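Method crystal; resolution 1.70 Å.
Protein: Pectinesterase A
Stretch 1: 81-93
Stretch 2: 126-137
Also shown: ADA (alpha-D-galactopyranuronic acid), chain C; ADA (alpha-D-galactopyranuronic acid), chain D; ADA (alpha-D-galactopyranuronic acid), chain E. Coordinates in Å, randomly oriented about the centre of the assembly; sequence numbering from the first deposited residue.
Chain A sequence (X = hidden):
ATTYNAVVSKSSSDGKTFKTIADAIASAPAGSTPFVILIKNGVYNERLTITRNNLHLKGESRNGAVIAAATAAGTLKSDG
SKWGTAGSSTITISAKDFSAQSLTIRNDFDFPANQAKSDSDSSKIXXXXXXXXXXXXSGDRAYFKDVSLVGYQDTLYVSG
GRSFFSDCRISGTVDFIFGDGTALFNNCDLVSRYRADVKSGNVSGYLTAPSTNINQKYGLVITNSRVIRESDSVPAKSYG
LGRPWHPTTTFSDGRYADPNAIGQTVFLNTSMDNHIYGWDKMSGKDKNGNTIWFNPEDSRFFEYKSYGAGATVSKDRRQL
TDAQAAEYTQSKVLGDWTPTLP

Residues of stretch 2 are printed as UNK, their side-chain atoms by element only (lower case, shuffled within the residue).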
# COMPACT_ATOMS: atom_id res chain seq x y z
N SER A 81 -21.51 -0.14 -13.43
CA SER A 81 -21.02 -0.86 -12.26
C SER A 81 -19.80 -0.16 -11.67
O SER A 81 -19.10 0.59 -12.36
CB SER A 81 -20.67 -2.31 -12.62
OG SER A 81 -19.55 -2.36 -13.48
N LYS A 82 -19.56 -0.40 -10.39
CA LYS A 82 -18.43 0.19 -9.67
C LYS A 82 -17.13 -0.52 -10.02
O LYS A 82 -17.13 -1.73 -10.28
CB LYS A 82 -18.67 0.10 -8.16
CG LYS A 82 -19.83 0.93 -7.64
CD LYS A 82 -20.10 0.61 -6.18
CE LYS A 82 -21.33 1.33 -5.66
NZ LYS A 82 -21.64 0.92 -4.26
N TRP A 83 -16.03 0.23 -10.02
CA TRP A 83 -14.70 -0.36 -10.18
C TRP A 83 -14.36 -1.30 -9.02
O TRP A 83 -13.75 -2.36 -9.22
CB TRP A 83 -13.64 0.73 -10.30
CG TRP A 83 -13.54 1.33 -11.67
CD1 TRP A 83 -14.07 2.51 -12.09
CD2 TRP A 83 -12.87 0.76 -12.80
NE1 TRP A 83 -13.77 2.72 -13.42
CE2 TRP A 83 -13.03 1.66 -13.88
CE3 TRP A 83 -12.14 -0.42 -13.01
CZ2 TRP A 83 -12.50 1.42 -15.15
CZ3 TRP A 83 -11.61 -0.66 -14.28
CH2 TRP A 83 -11.79 0.26 -15.33
N GLY A 84 -14.76 -0.90 -7.81
CA GLY A 84 -14.41 -1.64 -6.60
C GLY A 84 -12.99 -1.33 -6.16
O GLY A 84 -12.25 -0.67 -6.88
N THR A 85 -12.62 -1.83 -4.99
CA THR A 85 -11.31 -1.50 -4.39
C THR A 85 -10.13 -2.02 -5.22
O THR A 85 -9.27 -1.23 -5.63
CB THR A 85 -11.23 -1.97 -2.92
OG1 THR A 85 -12.25 -1.32 -2.17
CG2 THR A 85 -9.87 -1.62 -2.31
N ALA A 86 -10.09 -3.33 -5.47
CA ALA A 86 -9.08 -3.89 -6.37
C ALA A 86 -9.06 -3.15 -7.71
O ALA A 86 -8.00 -2.71 -8.18
CB ALA A 86 -9.30 -5.39 -6.56
N GLY A 87 -10.25 -2.97 -8.29
CA GLY A 87 -10.40 -2.33 -9.60
C GLY A 87 -9.99 -0.87 -9.69
O GLY A 87 -9.81 -0.35 -10.79
N SER A 88 -9.84 -0.21 -8.54
CA SER A 88 -9.51 1.22 -8.50
C SER A 88 -8.03 1.52 -8.69
O SER A 88 -7.64 2.69 -8.84
CB SER A 88 -9.97 1.83 -7.17
OG SER A 88 -9.08 1.47 -6.12
N SER A 89 -7.20 0.48 -8.67
CA SER A 89 -5.75 0.67 -8.59
C SER A 89 -5.16 1.35 -9.81
O SER A 89 -5.50 1.01 -10.94
CB SER A 89 -5.04 -0.67 -8.35
OG SER A 89 -3.70 -0.42 -7.97
N THR A 90 -4.26 2.30 -9.58
CA THR A 90 -3.54 2.95 -10.68
C THR A 90 -2.61 1.95 -11.35
O THR A 90 -2.57 1.84 -12.57
CB THR A 90 -2.78 4.21 -10.21
OG1 THR A 90 -3.73 5.17 -9.71
CG2 THR A 90 -1.99 4.85 -11.36
N ILE A 91 -1.85 1.21 -10.53
CA ILE A 91 -0.97 0.16 -11.03
C ILE A 91 -1.29 -1.16 -10.34
O ILE A 91 -1.39 -1.22 -9.12
CB ILE A 91 0.53 0.53 -10.86
CG1 ILE A 91 0.88 1.74 -11.73
CG2 ILE A 91 1.44 -0.67 -11.20
CD1 ILE A 91 2.35 2.16 -11.68
N THR A 92 -1.47 -2.20 -11.15
CA THR A 92 -1.76 -3.54 -10.66
C THR A 92 -0.61 -4.46 -11.08
O THR A 92 -0.30 -4.56 -12.26
CB THR A 92 -3.10 -4.06 -11.23
OG1 THR A 92 -4.17 -3.20 -10.80
CG2 THR A 92 -3.37 -5.48 -10.75
N ILE A 93 0.03 -5.11 -10.10
CA ILE A 93 1.13 -6.04 -10.39
C ILE A 93 0.62 -7.47 -10.27
O ILE A 93 0.33 -7.94 -9.16
CB ILE A 93 2.36 -5.84 -9.45
CG1 ILE A 93 2.82 -4.38 -9.42
CG2 ILE A 93 3.50 -6.79 -9.86
CD1 ILE A 93 3.27 -3.81 -10.77
N UNK A 126 -19.48 7.15 -1.86
CA UNK A 126 -19.41 6.51 -0.55
C UNK A 126 -18.26 5.51 -0.45
O UNK A 126 -17.62 5.38 0.60
c UNK A 126 -24.24 7.07 0.79
c UNK A 126 -21.83 6.78 0.25
n UNK A 126 -25.60 6.46 0.73
c UNK A 126 -23.16 6.09 0.39
c UNK A 126 -20.74 5.82 -0.20
N UNK A 127 -18.00 4.79 -1.54
CA UNK A 127 -16.91 3.82 -1.60
C UNK A 127 -15.62 4.54 -1.99
O UNK A 127 -15.23 4.57 -3.16
o UNK A 127 -18.85 0.97 -2.94
c UNK A 127 -18.44 1.86 -2.17
c UNK A 127 -17.23 2.69 -2.59
o UNK A 127 -18.97 2.09 -1.06
N UNK A 128 -14.98 5.12 -0.97
CA UNK A 128 -13.91 6.09 -1.14
C UNK A 128 -12.51 5.49 -1.20
O UNK A 128 -11.52 6.22 -1.32
o UNK A 128 -14.14 6.52 1.24
c UNK A 128 -15.11 8.12 -0.28
c UNK A 128 -13.96 7.16 -0.03
N UNK A 129 -12.40 4.16 -1.15
CA UNK A 129 -11.09 3.55 -1.34
C UNK A 129 -10.58 3.88 -2.74
O UNK A 129 -11.35 3.91 -3.70
n UNK A 129 -13.48 0.86 0.69
c UNK A 129 -13.50 1.46 -0.50
c UNK A 129 -11.08 2.04 -1.05
c UNK A 129 -12.31 1.25 -1.42
o UNK A 129 -14.42 2.14 -0.87
N UNK A 130 -9.29 4.17 -2.84
CA UNK A 130 -8.69 4.55 -4.11
C UNK A 130 -7.22 4.15 -4.09
O UNK A 130 -6.35 4.89 -3.62
c UNK A 130 -8.87 6.05 -4.36
N UNK A 131 -6.96 2.96 -4.60
CA UNK A 131 -5.65 2.31 -4.52
C UNK A 131 -4.64 2.91 -5.50
O UNK A 131 -4.96 3.11 -6.67
c UNK A 131 -4.44 0.10 -4.69
c UNK A 131 -6.77 0.17 -3.76
c UNK A 131 -5.79 0.79 -4.76
N UNK A 132 -3.43 3.19 -5.03
CA UNK A 132 -2.34 3.63 -5.90
C UNK A 132 -1.64 2.42 -6.52
O UNK A 132 -1.45 2.36 -7.74
c UNK A 132 -1.34 4.51 -5.14
N UNK A 133 -1.28 1.46 -5.67
CA UNK A 133 -0.55 0.27 -6.08
C UNK A 133 -1.16 -0.98 -5.47
O UNK A 133 -1.41 -1.03 -4.26
c UNK A 133 0.92 0.40 -5.66
c UNK A 133 1.86 -0.79 -5.88
c UNK A 133 3.21 -0.46 -5.22
c UNK A 133 2.02 -1.09 -7.37
N UNK A 134 -1.39 -1.98 -6.32
CA UNK A 134 -1.98 -3.24 -5.90
C UNK A 134 -1.05 -4.35 -6.37
O UNK A 134 -0.80 -4.48 -7.56
c UNK A 134 -4.63 -6.67 -4.97
c UNK A 134 -5.81 -6.29 -7.02
c UNK A 134 -4.12 -4.70 -6.30
c UNK A 134 -5.57 -7.06 -5.90
o UNK A 134 -6.29 -8.22 -5.72
c UNK A 134 -5.09 -5.12 -7.22
c UNK A 134 -3.91 -5.48 -5.17
c UNK A 134 -3.37 -3.39 -6.53
N UNK A 135 -0.52 -5.11 -5.41
CA UNK A 135 0.24 -6.31 -5.73
C UNK A 135 -0.71 -7.47 -5.48
O UNK A 135 -1.18 -7.66 -4.36
c UNK A 135 1.52 -6.44 -4.86
c UNK A 135 2.39 -5.20 -4.98
c UNK A 135 2.33 -7.68 -5.27
N UNK A 136 -1.01 -8.24 -6.53
CA UNK A 136 -2.07 -9.26 -6.46
C UNK A 136 -1.53 -10.62 -6.00
O UNK A 136 -0.34 -10.77 -5.74
c UNK A 136 -3.16 -8.12 -8.43
c UNK A 136 -2.79 -9.46 -7.82
o UNK A 136 -1.94 -10.18 -8.72
N UNK A 137 -2.42 -11.60 -5.92
CA UNK A 137 -2.03 -12.98 -5.58
C UNK A 137 -1.03 -13.60 -6.56
O UNK A 137 -0.29 -14.52 -6.20
c UNK A 137 -5.79 -14.23 -2.55
c UNK A 137 -4.16 -13.47 -4.28
n UNK A 137 -6.36 -15.42 -1.86
c UNK A 137 -5.03 -14.62 -3.80
c UNK A 137 -3.27 -13.87 -5.43
C1 ADA C . -13.93 -6.57 -0.28
C2 ADA C . -13.20 -7.91 -0.26
C3 ADA C . -11.82 -7.79 -0.90
C4 ADA C . -11.91 -7.15 -2.29
C5 ADA C . -12.66 -5.83 -2.20
C6 ADA C . -12.82 -5.18 -3.55
O2 ADA C . -13.08 -8.33 1.10
O3 ADA C . -11.17 -9.08 -0.96
O4 ADA C . -12.62 -8.01 -3.20
O5 ADA C . -13.96 -6.05 -1.62
O6B ADA C . -11.85 -5.13 -4.32
O6A ADA C . -13.94 -4.70 -3.83
C1 ADA D . -12.10 -3.17 2.78
C2 ADA D . -12.02 -3.02 1.25
C3 ADA D . -13.41 -3.16 0.65
C4 ADA D . -14.05 -4.48 1.08
C5 ADA D . -14.08 -4.56 2.61
C6 ADA D . -14.65 -5.88 3.06
O2 ADA D . -11.48 -1.74 0.89
O3 ADA D . -13.36 -3.06 -0.78
O4 ADA D . -13.30 -5.60 0.57
O5 ADA D . -12.76 -4.39 3.15
O6B ADA D . -13.96 -6.62 3.79
O6A ADA D . -15.81 -6.17 2.68
C1 ADA E . -14.37 0.63 4.74
C2 ADA E . -15.01 -0.75 4.77
C3 ADA E . -14.05 -1.76 5.40
C4 ADA E . -12.69 -1.71 4.70
C5 ADA E . -12.15 -0.28 4.76
C6 ADA E . -10.81 -0.11 4.09
O2 ADA E . -16.24 -0.69 5.50
O3 ADA E . -14.61 -3.08 5.34
O4 ADA E . -12.86 -2.07 3.32
O5 ADA E . -13.09 0.59 4.11
O6B ADA E . -9.88 -0.94 4.29
O6A ADA E . -10.68 0.88 3.36

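Position 126 has four carbons in a row ending in a nitrogen. The chain is extended and its end leads away from stretch 1. This is Lys126.

Position 127 has two carbons, the second carrying two oxygens. That is a carboxylate on a short stem, and CA-to-CB points toward stretch 1. One oxygen comes close to the amine of Lys82. The residue is Asp127. Its OD2 lies 3.1 Å from NZ of Lys82, a salt bridge.

Position 128 has one carbon carrying an oxygen and a carbon. It does not reach stretch 1, and its oxygen is hydrogen-bonded elsewhere in the structure. This is Thr128.

Position 129 has three carbons, the third carrying one oxygen and one nitrogen. This is a carboxamide on a two-carbon stem, packed beside Thr85: Gln129. Its NE2 donates to O2 of the chain D ADA at 3.3 Å.

Position 130 has a single carbon, pointing away from stretch 1. This is Ala130.

Position 131 has three carbons, the first carrying the other two. The branched group points toward stretch 1 and packs against Thr85, Ser88 and Ser89. It is Val131. Its CG2 lies 3.4 Å from O of Thr85.

Position 132 has one carbon, directed away. This is Ala132, which meets stretch 1 through its backbone.

Position 133 has four carbons, forked at the second. One fork tip reaches Ile91 and Ile93. This is Leu133; its CD1 lies 3.9 Å from CG2 of Ile91 and 4.0 Å from CG1 of Ile93.

Position 134 has one carbon, then a six-carbon ring bearing an oxygen. The ring lies near Ala86 and Thr92. This is Tyr134, with CE2 3.6 Å from CB of Ala86.

Position 135 has three carbons, branched at the first. Its side chain shares a sheet face with those of Ile91, Ile93 and Leu133. This is Val135.

Position 136 has one carbon carrying an oxygen and a carbon. The methyl meets that of Thr92. This is Thr136; the two CG2 atoms of Thr92 and Thr136 are 3.5 Å apart.

Position 137 has four carbons in a row ending in nitrogen, directed away and out of contact. This is Lys137.

The contact is built on parallel strand pairing. Ile91 N donates to Ala132 O at 3.0 Å, and Tyr134 N to Ile91 O at 2.9 Å. Ile93 N donates to Tyr134 O at 2.7 Å, and Thr136 N to Ile93 O at 3.0 Å. Before the strands, Val131 N donates to Ser88 OG at 3.0 Å. Ala86 N also binds O6B of the chain C ADA at 2.8 Å, so both stretches hold sugar.

Stretch 2 126-137: KDTQAVALYVTK
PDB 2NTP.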